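Local coordinates for protein induced by osmotic stress (PDB 5YWN) that binds NADP(H) in a Rossmann-type domain and, as a haloketone reductase of the dihydroflavonol-4-reductase subfamily, probably uses it for the asymmetric reduction of ketones, at residues Tyr13-Gln17 and Ile195-Ala200; Thr231-Ile236 and Leu261-Asn267; Asn41-Tyr46 and Ala200-Glu204; Pro138-Glu144 and Phe299-Lys305. The protein carries 1 engineered substitution. The contacts are given in a common frame with arbitrary orientation. Numbering follows the deposited sequence.

Contact 1. Residues Tyr13-Gln17 and Ile195-Ala200. With NAP (NADP nicotinamide-adenine-dinucleotide phosphate), chain B.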
# COMPACT_ATOMS: atom_id res chain seq x y z
N TYR A 13 6.13 -4.71 0.89
CA TYR A 13 5.36 -5.54 0.00
C TYR A 13 4.82 -4.81 -1.21
O TYR A 13 5.10 -5.17 -2.29
CB TYR A 13 4.21 -6.15 0.81
CG TYR A 13 3.03 -6.79 0.09
CD1 TYR A 13 3.18 -7.87 -0.76
CD2 TYR A 13 1.76 -6.39 0.35
CE1 TYR A 13 2.09 -8.47 -1.34
CE2 TYR A 13 0.69 -6.96 -0.24
CZ TYR A 13 0.84 -8.01 -1.08
OH TYR A 13 -0.26 -8.55 -1.62
N LEU A 14 4.10 -3.76 -1.00
CA LEU A 14 3.68 -2.89 -2.09
C LEU A 14 4.84 -2.22 -2.84
O LEU A 14 4.84 -2.12 -4.01
CB LEU A 14 2.78 -1.80 -1.57
CG LEU A 14 2.38 -0.73 -2.56
CD1 LEU A 14 1.69 -1.41 -3.71
CD2 LEU A 14 1.47 0.27 -1.90
N ALA A 15 5.81 -1.76 -2.11
CA ALA A 15 6.93 -1.06 -2.67
C ALA A 15 7.72 -1.92 -3.66
O ALA A 15 8.05 -1.47 -4.67
CB ALA A 15 7.81 -0.58 -1.57
N GLN A 16 7.93 -3.18 -3.32
CA GLN A 16 8.58 -4.13 -4.20
C GLN A 16 7.83 -4.41 -5.50
O GLN A 16 8.42 -4.53 -6.48
CB GLN A 16 8.98 -5.41 -3.49
CG GLN A 16 10.13 -5.23 -2.54
CD GLN A 16 10.79 -6.51 -2.09
OE1 GLN A 16 11.24 -7.27 -2.88
NE2 GLN A 16 10.85 -6.71 -0.81
N GLN A 17 6.53 -4.54 -5.45
CA GLN A 17 5.72 -4.66 -6.62
C GLN A 17 5.75 -3.40 -7.47
O GLN A 17 5.82 -3.48 -8.61
CB GLN A 17 4.30 -5.08 -6.28
CG GLN A 17 4.12 -6.55 -5.92
CD GLN A 17 4.12 -7.49 -7.13
OE1 GLN A 17 4.57 -7.16 -8.14
NE2 GLN A 17 3.60 -8.62 -6.96
N ILE A 195 -4.75 -5.01 0.77
CA ILE A 195 -3.98 -5.43 -0.37
C ILE A 195 -3.57 -6.91 -0.32
O ILE A 195 -2.85 -7.32 0.53
CB ILE A 195 -2.73 -4.55 -0.55
CG1 ILE A 195 -3.08 -3.06 -0.61
CG2 ILE A 195 -1.95 -5.00 -1.75
CD1 ILE A 195 -1.88 -2.19 -0.73
N PHE A 196 -4.05 -7.66 -1.29
CA PHE A 196 -3.75 -9.06 -1.46
C PHE A 196 -2.97 -9.30 -2.77
O PHE A 196 -2.98 -8.51 -3.64
CB PHE A 196 -5.00 -9.96 -1.47
CG PHE A 196 -5.88 -9.85 -0.28
CD1 PHE A 196 -5.43 -9.45 0.94
CD2 PHE A 196 -7.20 -10.18 -0.39
CE1 PHE A 196 -6.27 -9.37 2.00
CE2 PHE A 196 -8.04 -10.12 0.67
CZ PHE A 196 -7.59 -9.70 1.86
N GLY A 197 -2.38 -10.46 -2.86
CA GLY A 197 -1.62 -10.85 -4.00
C GLY A 197 -0.20 -11.32 -3.77
O GLY A 197 0.34 -11.17 -2.72
N PRO A 198 0.41 -11.94 -4.77
CA PRO A 198 1.75 -12.48 -4.62
C PRO A 198 2.81 -11.44 -4.38
O PRO A 198 2.61 -10.35 -4.76
CB PRO A 198 2.00 -13.15 -5.96
CG PRO A 198 1.19 -12.39 -6.91
CD PRO A 198 -0.03 -11.99 -6.16
N GLN A 199 3.88 -11.79 -3.69
CA GLN A 199 5.03 -10.94 -3.50
C GLN A 199 5.81 -10.78 -4.79
O GLN A 199 5.81 -11.66 -5.57
CB GLN A 199 5.98 -11.51 -2.48
CG GLN A 199 5.36 -12.06 -1.24
CD GLN A 199 5.03 -11.01 -0.22
OE1 GLN A 199 5.86 -10.26 0.19
NE2 GLN A 199 3.82 -10.98 0.19
N ALA A 200 6.52 -9.68 -4.96
CA ALA A 200 7.27 -9.44 -6.17
C ALA A 200 8.35 -10.51 -6.45
O ALA A 200 8.56 -10.89 -7.55
CB ALA A 200 7.86 -8.05 -6.16
PA NAP B . 4.74 -3.14 4.94
O1A NAP B . 4.84 -4.33 4.01
O2A NAP B . 5.08 -3.30 6.40
O5B NAP B . 5.65 -1.96 4.34
C5B NAP B . 6.12 -0.90 5.18
C4B NAP B . 7.54 -0.52 4.79
O4B NAP B . 7.82 0.81 5.21
C3B NAP B . 8.56 -1.45 5.44
O3B NAP B . 9.32 -2.14 4.45
C2B NAP B . 9.46 -0.56 6.28
O2B NAP B . 10.82 -0.67 5.84
C1B NAP B . 8.95 0.86 6.10
N9A NAP B . 8.54 1.42 7.41
C8A NAP B . 7.53 0.98 8.18
N7A NAP B . 7.43 1.72 9.31
C5A NAP B . 8.39 2.65 9.28
C6A NAP B . 8.84 3.75 10.16
N6A NAP B . 8.22 4.01 11.34
N1A NAP B . 9.89 4.50 9.75
C2A NAP B . 10.52 4.27 8.58
N3A NAP B . 10.16 3.28 7.74
C4A NAP B . 9.12 2.46 8.02
O3 NAP B . 3.26 -2.54 4.82
PN NAP B . 2.45 -2.62 3.43
O1N NAP B . 1.21 -3.45 3.66
O2N NAP B . 3.42 -3.00 2.34
O5D NAP B . 1.99 -1.09 3.19
C5D NAP B . 2.67 -0.28 2.24
C4D NAP B . 2.09 1.13 2.25
O4D NAP B . 0.81 1.14 1.61
C3D NAP B . 1.89 1.65 3.67
O3D NAP B . 2.71 2.80 3.91
C2D NAP B . 0.42 2.00 3.80
O2D NAP B . 0.26 3.38 4.14
C1D NAP B . -0.20 1.71 2.44
N1N NAP B . -1.32 0.77 2.60
C2N NAP B . -1.11 -0.55 2.51
C3N NAP B . -2.15 -1.45 2.65
C7N NAP B . -1.90 -2.92 2.55
O7N NAP B . -2.76 -3.70 2.92
N7N NAP B . -0.74 -3.34 2.04
C4N NAP B . -3.43 -0.97 2.90
C5N NAP B . -3.63 0.40 2.99
C6N NAP B . -2.55 1.26 2.84
P2B NAP B . 11.80 -1.76 6.49
O1X NAP B . 13.17 -1.16 6.33
O2X NAP B . 11.33 -1.87 7.93
O3X NAP B . 11.56 -3.00 5.67
O HOH W 1 6.16 -7.72 -2.93

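Contact 2. Residues Thr231-Ile236 and Leu261-Asn267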
# COMPACT_ATOMS: atom_id res chain seq x y z
N THR A 231 -12.41 -12.70 9.00
CA THR A 231 -11.83 -11.66 8.24
C THR A 231 -12.81 -11.22 7.16
O THR A 231 -13.47 -12.02 6.57
CB THR A 231 -10.53 -12.18 7.59
OG1 THR A 231 -10.81 -12.96 6.44
CG2 THR A 231 -9.76 -13.07 8.51
N THR A 232 -12.95 -9.91 6.97
CA THR A 232 -13.85 -9.37 6.01
C THR A 232 -13.51 -7.96 5.58
O THR A 232 -12.77 -7.32 6.22
CB THR A 232 -15.31 -9.52 6.49
OG1 THR A 232 -16.22 -9.17 5.46
CG2 THR A 232 -15.58 -8.68 7.68
N GLY A 233 -14.08 -7.50 4.49
CA GLY A 233 -13.83 -6.19 3.96
C GLY A 233 -13.82 -6.10 2.45
O GLY A 233 -14.39 -6.90 1.79
N THR A 234 -13.13 -5.11 1.94
CA THR A 234 -12.88 -4.96 0.54
C THR A 234 -11.39 -5.18 0.25
O THR A 234 -10.56 -4.88 1.04
CB THR A 234 -13.43 -3.62 0.01
OG1 THR A 234 -13.63 -3.69 -1.37
CG2 THR A 234 -12.54 -2.57 0.21
N PHE A 235 -11.10 -5.69 -0.92
CA PHE A 235 -9.75 -5.99 -1.35
C PHE A 235 -9.34 -5.23 -2.60
O PHE A 235 -10.15 -4.87 -3.36
CB PHE A 235 -9.50 -7.53 -1.48
CG PHE A 235 -9.37 -8.03 -2.90
CD1 PHE A 235 -10.46 -8.07 -3.70
CD2 PHE A 235 -8.17 -8.25 -3.43
CE1 PHE A 235 -10.35 -8.45 -4.99
CE2 PHE A 235 -8.05 -8.64 -4.71
CZ PHE A 235 -9.15 -8.74 -5.50
N ILE A 236 -8.05 -5.14 -2.78
CA ILE A 236 -7.44 -4.79 -4.02
C ILE A 236 -6.14 -5.55 -4.23
O ILE A 236 -5.40 -5.71 -3.33
CB ILE A 236 -7.27 -3.25 -4.15
CG1 ILE A 236 -6.75 -2.85 -5.51
CG2 ILE A 236 -6.42 -2.68 -3.05
CD1 ILE A 236 -7.71 -2.94 -6.63
N LEU A 261 -8.55 2.93 -4.47
CA LEU A 261 -8.24 1.64 -5.05
C LEU A 261 -8.91 0.52 -4.29
O LEU A 261 -8.42 0.04 -3.33
CB LEU A 261 -6.73 1.43 -5.13
CG LEU A 261 -5.93 1.88 -6.34
CD1 LEU A 261 -6.03 0.87 -7.46
CD2 LEU A 261 -6.43 3.22 -6.82
N SER A 262 -10.09 0.18 -4.75
CA SER A 262 -10.97 -0.77 -4.12
C SER A 262 -11.72 -1.63 -5.14
O SER A 262 -12.24 -1.13 -6.07
CB SER A 262 -11.97 0.01 -3.27
OG SER A 262 -12.70 -0.84 -2.51
N ASN A 263 -11.77 -2.92 -4.92
CA ASN A 263 -12.42 -3.81 -5.79
C ASN A 263 -13.68 -4.44 -5.18
O ASN A 263 -14.62 -3.77 -5.02
CB ASN A 263 -11.47 -4.84 -6.38
CG ASN A 263 -12.04 -5.55 -7.61
OD1 ASN A 263 -13.08 -5.23 -8.09
ND2 ASN A 263 -11.34 -6.51 -8.08
N THR A 264 -13.65 -5.69 -4.82
CA THR A 264 -14.84 -6.35 -4.33
C THR A 264 -14.76 -6.76 -2.84
O THR A 264 -13.73 -6.92 -2.30
CB THR A 264 -15.23 -7.56 -5.20
OG1 THR A 264 -14.16 -8.48 -5.25
CG2 THR A 264 -15.55 -7.14 -6.59
N ARG A 265 -15.92 -6.89 -2.24
CA ARG A 265 -16.13 -7.43 -0.93
C ARG A 265 -15.91 -8.91 -0.82
O ARG A 265 -16.22 -9.63 -1.70
CB ARG A 265 -17.53 -7.08 -0.43
CG ARG A 265 -17.45 -5.94 0.53
CD ARG A 265 -18.75 -5.36 0.94
NE ARG A 265 -18.70 -3.95 0.96
CZ ARG A 265 -18.13 -3.24 1.90
NH1 ARG A 265 -17.53 -3.78 2.89
NH2 ARG A 265 -18.20 -1.96 1.82
N PHE A 266 -15.38 -9.30 0.31
CA PHE A 266 -15.13 -10.65 0.69
C PHE A 266 -15.30 -10.87 2.18
O PHE A 266 -15.21 -9.97 2.96
CB PHE A 266 -13.72 -11.03 0.31
CG PHE A 266 -12.69 -10.38 1.15
CD1 PHE A 266 -12.26 -9.13 0.89
CD2 PHE A 266 -12.21 -11.03 2.23
CE1 PHE A 266 -11.34 -8.53 1.66
CE2 PHE A 266 -11.28 -10.45 3.02
CZ PHE A 266 -10.84 -9.21 2.73
N ASN A 267 -15.43 -12.13 2.52
CA ASN A 267 -15.25 -12.62 3.86
C ASN A 267 -14.45 -13.91 3.92
O ASN A 267 -13.99 -14.37 2.95
CB ASN A 267 -16.56 -12.70 4.64
CG ASN A 267 -17.51 -13.77 4.14
OD1 ASN A 267 -17.13 -14.71 3.53
ND2 ASN A 267 -18.75 -13.59 4.45

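Contact 3. Residues Asn41-Tyr46 and Ala200-Glu204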
# COMPACT_ATOMS: atom_id res chain seq x y z
N ASN A 41 20.33 -6.50 -0.03
CA ASN A 41 19.49 -7.59 -0.45
C ASN A 41 18.65 -7.23 -1.64
O ASN A 41 18.57 -7.97 -2.54
CB ASN A 41 18.59 -8.08 0.66
CG ASN A 41 17.63 -9.16 0.22
OD1 ASN A 41 18.00 -10.09 -0.44
ND2 ASN A 41 16.40 -9.04 0.60
N LEU A 42 18.06 -6.05 -1.64
CA LEU A 42 17.25 -5.59 -2.75
C LEU A 42 18.03 -5.45 -4.02
O LEU A 42 17.57 -5.79 -5.06
CB LEU A 42 16.57 -4.29 -2.40
CG LEU A 42 15.49 -4.31 -1.33
CD1 LEU A 42 14.94 -2.90 -1.12
CD2 LEU A 42 14.40 -5.28 -1.67
N LYS A 43 19.24 -4.99 -3.89
CA LYS A 43 20.11 -4.87 -5.02
C LYS A 43 20.39 -6.21 -5.67
O LYS A 43 20.36 -6.29 -6.85
CB LYS A 43 21.40 -4.20 -4.62
CG LYS A 43 22.39 -4.02 -5.73
CD LYS A 43 22.02 -2.87 -6.63
CE LYS A 43 23.06 -2.64 -7.67
NZ LYS A 43 22.65 -1.71 -8.71
N LYS A 44 20.59 -7.26 -4.90
CA LYS A 44 20.76 -8.57 -5.46
C LYS A 44 19.54 -9.07 -6.21
O LYS A 44 19.65 -9.72 -7.19
CB LYS A 44 21.14 -9.59 -4.39
CG LYS A 44 22.41 -9.30 -3.64
CD LYS A 44 22.79 -10.40 -2.67
CE LYS A 44 22.14 -10.26 -1.30
NZ LYS A 44 22.63 -9.23 -0.34
N LEU A 45 18.38 -8.83 -5.66
CA LEU A 45 17.12 -9.16 -6.30
C LEU A 45 16.79 -8.37 -7.55
O LEU A 45 16.35 -8.91 -8.49
CB LEU A 45 15.98 -9.09 -5.30
CG LEU A 45 16.11 -10.02 -4.11
CD1 LEU A 45 15.10 -9.76 -3.00
CD2 LEU A 45 16.15 -11.47 -4.55
N TYR A 46 17.00 -7.08 -7.53
CA TYR A 46 16.58 -6.21 -8.62
C TYR A 46 17.60 -5.80 -9.69
O TYR A 46 17.23 -5.31 -10.70
CB TYR A 46 15.82 -5.03 -8.07
CG TYR A 46 14.55 -5.46 -7.44
CD1 TYR A 46 13.52 -5.91 -8.20
CD2 TYR A 46 14.43 -5.51 -6.10
CE1 TYR A 46 12.37 -6.37 -7.64
CE2 TYR A 46 13.29 -5.96 -5.52
CZ TYR A 46 12.26 -6.40 -6.30
OH TYR A 46 11.14 -6.84 -5.72
N ALA A 200 6.52 -9.68 -4.96
CA ALA A 200 7.27 -9.44 -6.17
C ALA A 200 8.35 -10.51 -6.45
O ALA A 200 8.56 -10.89 -7.55
CB ALA A 200 7.86 -8.05 -6.16
N LYS A 201 8.99 -10.99 -5.41
CA LYS A 201 10.02 -11.99 -5.51
C LYS A 201 9.74 -13.18 -4.60
O LYS A 201 9.44 -13.01 -3.44
CB LYS A 201 11.36 -11.40 -5.14
CG LYS A 201 11.93 -10.42 -6.14
CD LYS A 201 12.42 -11.09 -7.38
CE LYS A 201 12.86 -10.04 -8.35
NZ LYS A 201 13.65 -10.56 -9.45
N ASP A 202 9.97 -14.35 -5.13
CA ASP A 202 9.81 -15.60 -4.42
C ASP A 202 10.69 -15.64 -3.20
O ASP A 202 10.30 -16.12 -2.21
CB ASP A 202 10.14 -16.76 -5.33
CG ASP A 202 9.13 -16.95 -6.41
OD1 ASP A 202 8.04 -16.40 -6.31
OD2 ASP A 202 9.43 -17.63 -7.37
N GLU A 203 11.86 -15.07 -3.32
CA GLU A 203 12.86 -15.02 -2.29
C GLU A 203 12.44 -14.27 -1.04
O GLU A 203 12.95 -14.49 -0.01
CB GLU A 203 14.14 -14.41 -2.85
CG GLU A 203 14.76 -15.15 -3.99
CD GLU A 203 14.30 -14.71 -5.35
OE1 GLU A 203 13.20 -14.21 -5.48
OE2 GLU A 203 15.04 -14.90 -6.30
N GLU A 204 11.50 -13.37 -1.19
CA GLU A 204 11.00 -12.58 -0.13
C GLU A 204 9.82 -13.19 0.57
O GLU A 204 9.38 -12.70 1.55
CB GLU A 204 10.69 -11.16 -0.63
CG GLU A 204 11.92 -10.35 -1.07
CD GLU A 204 12.77 -9.84 0.08
OE1 GLU A 204 13.82 -10.40 0.33
OE2 GLU A 204 12.37 -8.90 0.75
O HOH W 2 16.25 -12.03 -0.83

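Contact 4. Residues Pro138-Glu144 and Phe299-Lys305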
# COMPACT_ATOMS: atom_id res chain seq x y z
N PRO A 138 -22.93 -1.49 4.94
CA PRO A 138 -23.61 -1.59 3.65
C PRO A 138 -24.22 -0.28 3.23
O PRO A 138 -24.53 -0.12 2.12
CB PRO A 138 -24.70 -2.64 3.88
CG PRO A 138 -24.87 -2.69 5.33
CD PRO A 138 -23.56 -2.33 5.94
N ASP A 139 -24.44 0.60 4.16
CA ASP A 139 -24.99 1.88 3.85
C ASP A 139 -23.99 3.00 3.52
O ASP A 139 -24.35 4.03 3.12
CB ASP A 139 -25.93 2.31 4.95
CG ASP A 139 -27.11 1.39 5.12
OD1 ASP A 139 -27.55 0.72 4.21
OD2 ASP A 139 -27.62 1.32 6.20
N VAL A 140 -22.73 2.75 3.71
CA VAL A 140 -21.70 3.73 3.42
C VAL A 140 -21.19 3.64 1.99
O VAL A 140 -20.85 2.62 1.53
CB VAL A 140 -20.55 3.64 4.44
CG1 VAL A 140 -19.29 4.37 3.98
CG2 VAL A 140 -21.01 4.10 5.79
N VAL A 141 -21.17 4.76 1.33
CA VAL A 141 -20.56 4.90 0.06
C VAL A 141 -19.33 5.82 0.14
O VAL A 141 -19.46 6.99 0.28
CB VAL A 141 -21.54 5.45 -0.97
CG1 VAL A 141 -20.87 5.81 -2.27
CG2 VAL A 141 -22.73 4.54 -1.16
N LEU A 142 -18.16 5.25 0.06
CA LEU A 142 -16.97 6.04 -0.09
C LEU A 142 -16.71 6.50 -1.51
O LEU A 142 -17.05 5.84 -2.46
CB LEU A 142 -15.74 5.32 0.41
CG LEU A 142 -15.71 4.81 1.82
CD1 LEU A 142 -14.38 4.23 2.21
CD2 LEU A 142 -16.22 5.80 2.80
N SER A 143 -16.04 7.65 -1.60
CA SER A 143 -15.55 8.27 -2.81
C SER A 143 -14.19 8.92 -2.63
O SER A 143 -13.69 8.97 -1.58
CB SER A 143 -16.53 9.29 -3.36
OG SER A 143 -16.37 10.51 -2.76
N GLU A 144 -13.65 9.44 -3.73
CA GLU A 144 -12.42 10.16 -3.70
C GLU A 144 -12.51 11.44 -2.86
O GLU A 144 -11.55 11.97 -2.51
CB GLU A 144 -11.93 10.47 -5.09
CG GLU A 144 -11.62 9.27 -5.98
CD GLU A 144 -12.84 8.73 -6.71
OE1 GLU A 144 -13.90 9.24 -6.47
OE2 GLU A 144 -12.71 7.81 -7.50
N PHE A 299 -24.71 -4.33 -0.03
CA PHE A 299 -23.72 -3.30 0.14
C PHE A 299 -23.73 -2.32 -1.01
O PHE A 299 -23.54 -2.68 -2.12
CB PHE A 299 -22.31 -3.89 0.31
CG PHE A 299 -22.06 -4.56 1.61
CD1 PHE A 299 -22.50 -5.85 1.83
CD2 PHE A 299 -21.39 -3.94 2.59
CE1 PHE A 299 -22.28 -6.48 3.02
CE2 PHE A 299 -21.14 -4.56 3.78
CZ PHE A 299 -21.59 -5.83 4.00
N LYS A 300 -23.94 -1.07 -0.71
CA LYS A 300 -23.89 -0.06 -1.74
C LYS A 300 -22.49 -0.01 -2.36
O LYS A 300 -21.56 -0.10 -1.68
CB LYS A 300 -24.28 1.28 -1.17
CG LYS A 300 -25.72 1.41 -0.80
CD LYS A 300 -25.97 2.69 -0.06
CE LYS A 300 -27.43 2.79 0.30
NZ LYS A 300 -27.69 4.11 0.87
N GLU A 301 -22.39 0.08 -3.66
CA GLU A 301 -21.09 0.15 -4.27
C GLU A 301 -20.41 1.46 -3.97
O GLU A 301 -21.00 2.48 -4.10
CB GLU A 301 -21.14 -0.03 -5.78
CG GLU A 301 -21.84 -1.26 -6.29
CD GLU A 301 -21.09 -2.56 -6.04
OE1 GLU A 301 -19.87 -2.55 -5.91
OE2 GLU A 301 -21.71 -3.59 -6.00
N TRP A 302 -19.17 1.42 -3.60
CA TRP A 302 -18.41 2.62 -3.42
C TRP A 302 -18.20 3.39 -4.76
O TRP A 302 -18.22 2.82 -5.81
CB TRP A 302 -17.11 2.33 -2.74
CG TRP A 302 -17.17 1.89 -1.35
CD1 TRP A 302 -18.26 1.82 -0.55
CD2 TRP A 302 -16.09 1.45 -0.57
NE1 TRP A 302 -17.92 1.38 0.67
CE2 TRP A 302 -16.58 1.13 0.68
CE3 TRP A 302 -14.74 1.29 -0.80
CZ2 TRP A 302 -15.76 0.69 1.68
CZ3 TRP A 302 -13.96 0.83 0.20
CH2 TRP A 302 -14.46 0.54 1.39
N ASN A 303 -18.10 4.69 -4.67
CA ASN A 303 -17.91 5.53 -5.81
C ASN A 303 -16.45 5.81 -6.20
O ASN A 303 -15.89 6.82 -5.87
CB ASN A 303 -18.62 6.83 -5.64
CG ASN A 303 -18.48 7.73 -6.84
OD1 ASN A 303 -18.05 7.35 -7.88
ND2 ASN A 303 -18.86 8.92 -6.67
N ASP A 304 -15.91 4.89 -6.95
CA ASP A 304 -14.58 4.96 -7.50
C ASP A 304 -14.57 5.26 -8.98
O ASP A 304 -13.63 5.01 -9.61
CB ASP A 304 -13.77 3.71 -7.21
CG ASP A 304 -14.34 2.47 -7.87
OD1 ASP A 304 -15.44 2.49 -8.40
OD2 ASP A 304 -13.65 1.47 -7.86
N LYS A 305 -15.64 5.82 -9.49
CA LYS A 305 -15.81 6.02 -10.91
C LYS A 305 -14.73 6.88 -11.52
O LYS A 305 -14.20 6.55 -12.51
CB LYS A 305 -17.19 6.59 -11.23
CG LYS A 305 -18.31 5.59 -10.99
CD LYS A 305 -19.68 6.02 -11.48
CE LYS A 305 -20.06 7.45 -11.11
NZ LYS A 305 -20.22 7.73 -9.68
O HOH W 3 -21.11 -0.38 1.14
O HOH W 4 -15.80 8.85 -8.63

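Contact 1. Residues Tyr13-Gln17 and Ile195-Ala200
The hydroxyl of Tyr13, the first residue of helix 13-24, extends sideways from the helix and donates to the loop beyond strand 194-196, Tyr13 OH to Gly197 O at 2.9 Å. At the next loop residue, Pro198 O accepts from Gln17 NE2 (3.0 Å), so two successive carbonyls of the loop are satisfied by side chains one helical turn apart. The backbones are joined through water 1, which donates to Tyr13 O and accepts from Ala200 N, 2.8 Å from each. Gln16 takes its polar end elsewhere, to Tyr46, Glu204 and Thr11. Apolar contact fills the cofactor side, with Tyr13 CE2 3.6 Å from Ile195 CG2. Both segments also hold NADP: Ile195 N donates to the carboxamide oxygen O7N (3.2 Å), whereas Tyr13 N to O1A (3.4 Å) and Leu14 N to O2N (3.5 Å) are weak bonds to the diphosphate. Backbone amides at the start of the first helix facing the diphosphate are the signature of the Rossmann dinucleotide-binding site.

Contact 2. Residues Thr231-Ile236 and Leu261-Asn267
This is an irregular antiparallel backbone pairing that joins the chain leading into strand 234-237, a member of the small two-stranded parallel sheet, to the turn and short strand following strand 258-261 of the main sheet. Its regular part is the hydrogen-bonded pair Gly233 with Phe266, where Gly233 N donates to Phe266 O (3.1 Å) and Phe266 N to Gly233 O (3.0 Å). Thr234 and Arg265 follow as a non-hydrogen-bonded pair. Beyond the corner at Gly233, the pairing is carried on by Phe235 N to Thr264 O (3.2 Å) and Asn263 N to Phe235 O (3.0 Å). The Phe266 ring lies with one face over Gly233 N; a side chain at Gly233 would collide with the preceding carbonyl. Phe266 also meets Phe196 edge-to-face, and Ile236 CD1 packs 4.2 Å from Leu261 CD1. Thr232 OG1 adds a bond to Phe266 O (2.8 Å). Most of the polar links thus run between main-chain atoms, so the pairing depends chiefly on backbone path, with Phe235, Phe266 and the Ile236-Leu261 pair adding apolar packing.

Contact 3. Residues Asn41-Tyr46 and Ala200-Glu204
Asn41 opens the contact by donating from ND2 to Glu204 OE1 at 2.9 Å, and water 2 doubles the link, giving one proton to Asn41 OD1 (2.6 Å) and the other to Glu204 OE1 (3.1 Å). The other carboxylate oxygen of Glu204 accepts from Gln16 of helix 13-24. One helical turn later, Leu45 points at the loop and provides most of the helix's apolar surface here: Leu45 CD1 lies 3.6 Å from Glu204 OE1, Leu45 CD2 3.8 Å from Glu203 CD, and Leu45 CB 4.3 Å from Lys201 CG. Its carbonyl, near the helix end, receives a weak bond from Lys201 NZ to Leu45 O (3.3 Å). Tyr46 finishes the segment by reaching across to the start of the loop, its OH 3.5 Å from Ala200 CB and 3.7 Å from Lys201 CG, while that hydroxyl is hydrogen-bonded to Gln16 OE1. The result is a helix-to-loop contact at the protein surface, in which the second helix of a Rossmann domain meets the loop between strand 194-196 and helix 211-217, close to the NADP site.

Contact 4. Residues Pro138-Glu144 and Phe299-Lys305
Leu142 lies over the face of the Trp302 indole, its CD1 3.8 Å from the centroid of the six-membered ring and almost on the ring normal, a CH-pi contact. A second lies at the start of both segments, where Pro138 CB sits 4.0 Å from the centroid of the Phe299 ring. Over their whole length the two segments run in nearly the same direction, 18° apart. Two direct backbone bonds tie them: Lys300 N to Pro138 O (3.0 Å) and Asn303 N to Leu142 O (2.7 Å). In the gap, water 3 lies within hydrogen-bonding distance of Val140 O (3.0 Å) and Lys300 O (2.9 Å). Val141 covers the aliphatic part of Lys300, with Val141 CG2 3.6 Å from Lys300 CB. Near helix 305-311, Asn303 OD1 accepts from Lys305 N (3.3 Å) in an Asx turn and from Lys305 NZ (2.8 Å), while Glu144 OE2 bonds Thr307 of that helix. Trp302 also touches Val193 and Ser262, so its indole is packed between this loop and the chain around contact 2. Together the segments form an extended, roughly parallel loop-to-loop pairing at the surface, joining the connection between helices 132-135 and 152-155 to the lead into helix 305-311.

In the fold
Contacts 1 and 2 adjoin, their centres 16 Å apart, because strands 194-196 and 234-237 are neighbours in the small parallel sheet; Phe196 N probably bonds Ile236 O. Contact 3 continues from contact 1 through shared Ala200 and through Gln16, bonded to Tyr46 and Glu204, centres 12 Å apart, while contact 4 flanks contact 2 at 12 Å, where Phe299 and Trp302 meet Arg265 and Ser262. Contacts 3 and 4 are 37 Å apart, on opposite sides of the chain's centre. Along the chain, contact 1 crosses contacts 3 and 4, and contact 2 falls within the span of contact 4. Helices 13-24 and 36-46 of the Rossmann domain are thereby connected with later segments around the NADP site.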